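Long-range contact in Fe-regulated protein B (Neisseria meningitidis, PDB 4AIP), which probably takes up iron across the meningococcal outer membrane as a TonB-dependent transporter: residues S477-W489 with S496-P508. Sequence-based numbering, arbitrary orientation.
Sequences SSSNLNPSFGVIW and SFSASHNYASRSP
From W489 paired with F497 to S484 paired with N502, strands 477-489 and 496-506 run antiparallel, their axes 4.6 Å apart at the closest and 175° between their directions. F485, V487 and W489 each exchange two backbone hydrogen bonds with H501, A499 and F497 respectively, the straightest being V487 N to A499 O at 2.8 Å. P483 has no amide hydrogen to give, and its pairing is one-sided: P483 O takes Y503 N at 3.0 Å. Beyond it the strands draw apart, N480 and S505 having their CA atoms 7.0 Å from each other.

On the face carrying F485, V487 and W489, rings lie beside one another across the strands. W489 CE3 meets F497 CD1 at 3.8 Å, the two ring planes inclined by 35°; chi1 of -179° swings CG away from the W489 amide nitrogen and lays the indole alongside the F497 ring, and F455 of the preceding strand stacks on it. The side chains of F485 and H501 run next to each other, CD1 of F485 lying at the edge of the imidazole, 4.1 Å from H501 CD2, while H501 ND1 is hydrogen-bonded to T537 OG1 on the neighbouring strand 532-544. Where the pairing ends, CD of P483 rests against CB of Y503 at 3.7 Å, and P483 O lies in plane at the tyrosine edge.

The opposite face is more polar and turned to the plug: N502 places OD1 3.4 Å from S484 CB, N502 ND2 is hydrogen-bonded to A153 O and S498 OG to R62 O. R506, beyond the pairing with 477-489, forms a salt bridge with D118.

Together the strands form one beta hairpin of the transmembrane barrel, with a largely apolar, aromatic-rich face that probably looks outward and a polar face that meets the plug, as in TonB-dependent transporters.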
# COMPACT_ATOMS: atom_id res chain seq x y z
N SER B 477 -16.24 -15.47 -38.81
CA SER B 477 -14.89 -16.03 -38.86
C SER B 477 -14.36 -16.06 -40.24
O SER B 477 -15.11 -15.71 -41.17
CB SER B 477 -14.73 -17.39 -38.16
OG SER B 477 -15.85 -18.13 -38.16
N SER B 478 -13.08 -16.42 -40.35
CA SER B 478 -12.39 -16.59 -41.61
C SER B 478 -11.14 -17.32 -41.28
O SER B 478 -10.83 -17.48 -40.10
CB SER B 478 -12.04 -15.25 -42.26
OG SER B 478 -11.74 -15.46 -43.63
N SER B 479 -10.40 -17.73 -42.31
CA SER B 479 -9.18 -18.45 -42.12
C SER B 479 -8.23 -18.12 -43.26
O SER B 479 -8.65 -17.61 -44.28
CB SER B 479 -9.46 -19.94 -42.09
OG SER B 479 -9.89 -20.34 -43.34
N ASN B 480 -6.95 -18.41 -43.10
CA ASN B 480 -5.95 -18.09 -44.11
C ASN B 480 -4.86 -19.09 -44.15
O ASN B 480 -4.46 -19.64 -43.13
CB ASN B 480 -5.31 -16.73 -43.83
CG ASN B 480 -6.28 -15.58 -44.07
OD1 ASN B 480 -7.20 -15.35 -43.28
ND2 ASN B 480 -6.10 -14.89 -45.19
N LEU B 481 -4.35 -19.31 -45.35
CA LEU B 481 -3.22 -20.16 -45.55
C LEU B 481 -2.04 -19.26 -45.92
O LEU B 481 -2.12 -18.58 -46.93
CB LEU B 481 -3.57 -21.12 -46.65
CG LEU B 481 -2.83 -22.42 -46.82
CD1 LEU B 481 -2.30 -23.03 -45.49
CD2 LEU B 481 -3.87 -23.37 -47.44
N ASN B 482 -0.99 -19.24 -45.09
CA ASN B 482 0.12 -18.29 -45.22
C ASN B 482 1.50 -18.92 -45.39
O ASN B 482 2.10 -19.36 -44.43
CB ASN B 482 0.19 -17.35 -44.02
CG ASN B 482 -1.13 -16.59 -43.75
OD1 ASN B 482 -1.73 -16.75 -42.70
ND2 ASN B 482 -1.56 -15.79 -44.68
N PRO B 483 2.02 -18.93 -46.62
CA PRO B 483 3.33 -19.52 -46.95
C PRO B 483 4.47 -18.58 -46.59
O PRO B 483 4.22 -17.41 -46.38
CB PRO B 483 3.27 -19.68 -48.48
CG PRO B 483 1.86 -19.39 -48.88
CD PRO B 483 1.30 -18.49 -47.83
N SER B 484 5.69 -19.09 -46.53
CA SER B 484 6.81 -18.27 -46.19
C SER B 484 8.02 -18.97 -46.72
O SER B 484 8.09 -20.19 -46.69
CB SER B 484 6.89 -18.02 -44.65
OG SER B 484 7.05 -19.23 -43.88
N PHE B 485 8.98 -18.20 -47.23
CA PHE B 485 10.18 -18.76 -47.85
C PHE B 485 11.34 -17.90 -47.39
O PHE B 485 11.21 -16.70 -47.36
CB PHE B 485 10.13 -18.73 -49.43
CG PHE B 485 8.79 -19.15 -50.04
CD1 PHE B 485 7.73 -18.20 -50.25
CD2 PHE B 485 8.58 -20.52 -50.41
CE1 PHE B 485 6.46 -18.60 -50.82
CE2 PHE B 485 7.35 -20.96 -50.99
CZ PHE B 485 6.27 -19.98 -51.19
N GLY B 486 12.47 -18.50 -47.09
CA GLY B 486 13.61 -17.75 -46.66
C GLY B 486 14.89 -18.43 -47.07
O GLY B 486 15.01 -19.66 -47.00
N VAL B 487 15.85 -17.62 -47.51
CA VAL B 487 17.16 -18.06 -47.90
C VAL B 487 18.20 -17.28 -47.16
O VAL B 487 18.15 -16.07 -47.14
CB VAL B 487 17.44 -17.78 -49.42
CG1 VAL B 487 18.71 -18.50 -49.85
CG2 VAL B 487 16.27 -18.18 -50.30
N ILE B 488 19.18 -17.97 -46.60
CA ILE B 488 20.38 -17.33 -46.15
C ILE B 488 21.56 -17.99 -46.86
O ILE B 488 21.64 -19.22 -46.98
CB ILE B 488 20.60 -17.44 -44.62
CG1 ILE B 488 19.43 -16.84 -43.84
CG2 ILE B 488 21.94 -16.79 -44.25
CD1 ILE B 488 19.30 -17.41 -42.40
N TRP B 489 22.49 -17.15 -47.30
CA TRP B 489 23.70 -17.63 -47.91
C TRP B 489 24.93 -17.14 -47.17
O TRP B 489 25.13 -15.96 -46.99
CB TRP B 489 23.69 -17.20 -49.36
CG TRP B 489 24.88 -17.65 -50.11
CD1 TRP B 489 25.46 -18.88 -50.10
CD2 TRP B 489 25.64 -16.85 -50.99
NE1 TRP B 489 26.55 -18.90 -50.90
CE2 TRP B 489 26.69 -17.67 -51.49
CE3 TRP B 489 25.54 -15.52 -51.41
CZ2 TRP B 489 27.65 -17.20 -52.42
CZ3 TRP B 489 26.46 -15.03 -52.31
CH2 TRP B 489 27.53 -15.87 -52.81
N SER B 496 27.04 -13.05 -44.48
CA SER B 496 25.77 -13.63 -44.87
C SER B 496 25.02 -12.66 -45.73
O SER B 496 25.26 -11.48 -45.65
CB SER B 496 24.91 -13.88 -43.66
OG SER B 496 25.69 -14.49 -42.66
N PHE B 497 24.08 -13.19 -46.53
CA PHE B 497 23.16 -12.40 -47.32
C PHE B 497 21.84 -13.15 -47.22
O PHE B 497 21.84 -14.36 -46.97
CB PHE B 497 23.62 -12.32 -48.78
CG PHE B 497 25.06 -11.92 -48.94
CD1 PHE B 497 26.08 -12.86 -48.82
CD2 PHE B 497 25.39 -10.60 -49.19
CE1 PHE B 497 27.43 -12.49 -48.94
CE2 PHE B 497 26.70 -10.20 -49.28
CZ PHE B 497 27.74 -11.15 -49.17
N SER B 498 20.73 -12.45 -47.43
CA SER B 498 19.45 -12.96 -47.01
C SER B 498 18.38 -12.45 -47.88
O SER B 498 18.48 -11.32 -48.39
CB SER B 498 19.07 -12.38 -45.67
OG SER B 498 20.13 -12.53 -44.78
N ALA B 499 17.32 -13.23 -47.95
CA ALA B 499 16.10 -12.86 -48.62
C ALA B 499 15.02 -13.74 -48.07
O ALA B 499 15.29 -14.89 -47.75
CB ALA B 499 16.24 -13.06 -50.16
N SER B 500 13.83 -13.18 -47.96
CA SER B 500 12.68 -13.88 -47.46
C SER B 500 11.41 -13.33 -48.13
O SER B 500 11.40 -12.21 -48.66
CB SER B 500 12.60 -13.84 -45.91
OG SER B 500 12.39 -12.51 -45.46
N HIS B 501 10.38 -14.15 -48.15
CA HIS B 501 9.12 -13.78 -48.77
C HIS B 501 8.05 -14.43 -47.93
O HIS B 501 7.80 -15.63 -48.00
CB HIS B 501 9.09 -14.23 -50.25
CG HIS B 501 7.90 -13.73 -51.02
ND1 HIS B 501 7.62 -12.39 -51.18
CD2 HIS B 501 6.93 -14.40 -51.67
CE1 HIS B 501 6.50 -12.26 -51.87
NE2 HIS B 501 6.07 -13.46 -52.19
N ASN B 502 7.48 -13.63 -47.04
CA ASN B 502 6.70 -14.15 -45.94
C ASN B 502 5.33 -13.58 -46.01
O ASN B 502 5.15 -12.38 -46.15
CB ASN B 502 7.31 -13.72 -44.60
CG ASN B 502 8.63 -14.40 -44.29
OD1 ASN B 502 9.01 -15.40 -44.90
ND2 ASN B 502 9.33 -13.88 -43.28
N TYR B 503 4.37 -14.47 -45.89
CA TYR B 503 2.97 -14.13 -45.76
C TYR B 503 2.53 -14.36 -44.34
O TYR B 503 2.94 -15.33 -43.68
CB TYR B 503 2.12 -15.04 -46.64
CG TYR B 503 2.16 -14.68 -48.09
CD1 TYR B 503 3.15 -15.18 -48.94
CD2 TYR B 503 1.18 -13.85 -48.61
CE1 TYR B 503 3.18 -14.83 -50.30
CE2 TYR B 503 1.16 -13.51 -49.95
CZ TYR B 503 2.16 -14.00 -50.80
OH TYR B 503 2.14 -13.61 -52.14
N ALA B 504 1.67 -13.47 -43.88
CA ALA B 504 1.08 -13.59 -42.57
C ALA B 504 -0.26 -12.88 -42.51
O ALA B 504 -0.56 -11.98 -43.34
CB ALA B 504 2.02 -13.07 -41.50
N SER B 505 -1.07 -13.27 -41.54
CA SER B 505 -2.36 -12.67 -41.42
C SER B 505 -2.66 -12.22 -40.00
O SER B 505 -2.08 -12.71 -39.06
CB SER B 505 -3.44 -13.65 -41.93
OG SER B 505 -3.48 -14.78 -41.09
N ARG B 506 -3.58 -11.28 -39.86
CA ARG B 506 -3.84 -10.67 -38.59
C ARG B 506 -5.33 -10.34 -38.51
O ARG B 506 -5.86 -9.53 -39.29
CB ARG B 506 -2.95 -9.42 -38.42
CG ARG B 506 -3.12 -8.63 -37.13
CD ARG B 506 -1.78 -8.07 -36.64
NE ARG B 506 -1.94 -7.23 -35.45
CZ ARG B 506 -1.38 -7.48 -34.25
NH1 ARG B 506 -0.62 -8.53 -34.06
NH2 ARG B 506 -1.60 -6.63 -33.25
N SER B 507 -5.99 -11.00 -37.56
CA SER B 507 -7.44 -10.90 -37.39
C SER B 507 -7.92 -9.54 -36.92
O SER B 507 -7.23 -8.86 -36.23
CB SER B 507 -7.96 -11.99 -36.43
OG SER B 507 -7.04 -12.32 -35.41
N PRO B 508 -9.16 -9.18 -37.25
CA PRO B 508 -9.68 -7.89 -36.75
C PRO B 508 -9.42 -7.70 -35.27
O PRO B 508 -9.38 -8.67 -34.55
CB PRO B 508 -11.20 -8.03 -36.97
CG PRO B 508 -11.27 -8.93 -38.10
CD PRO B 508 -10.19 -9.95 -37.94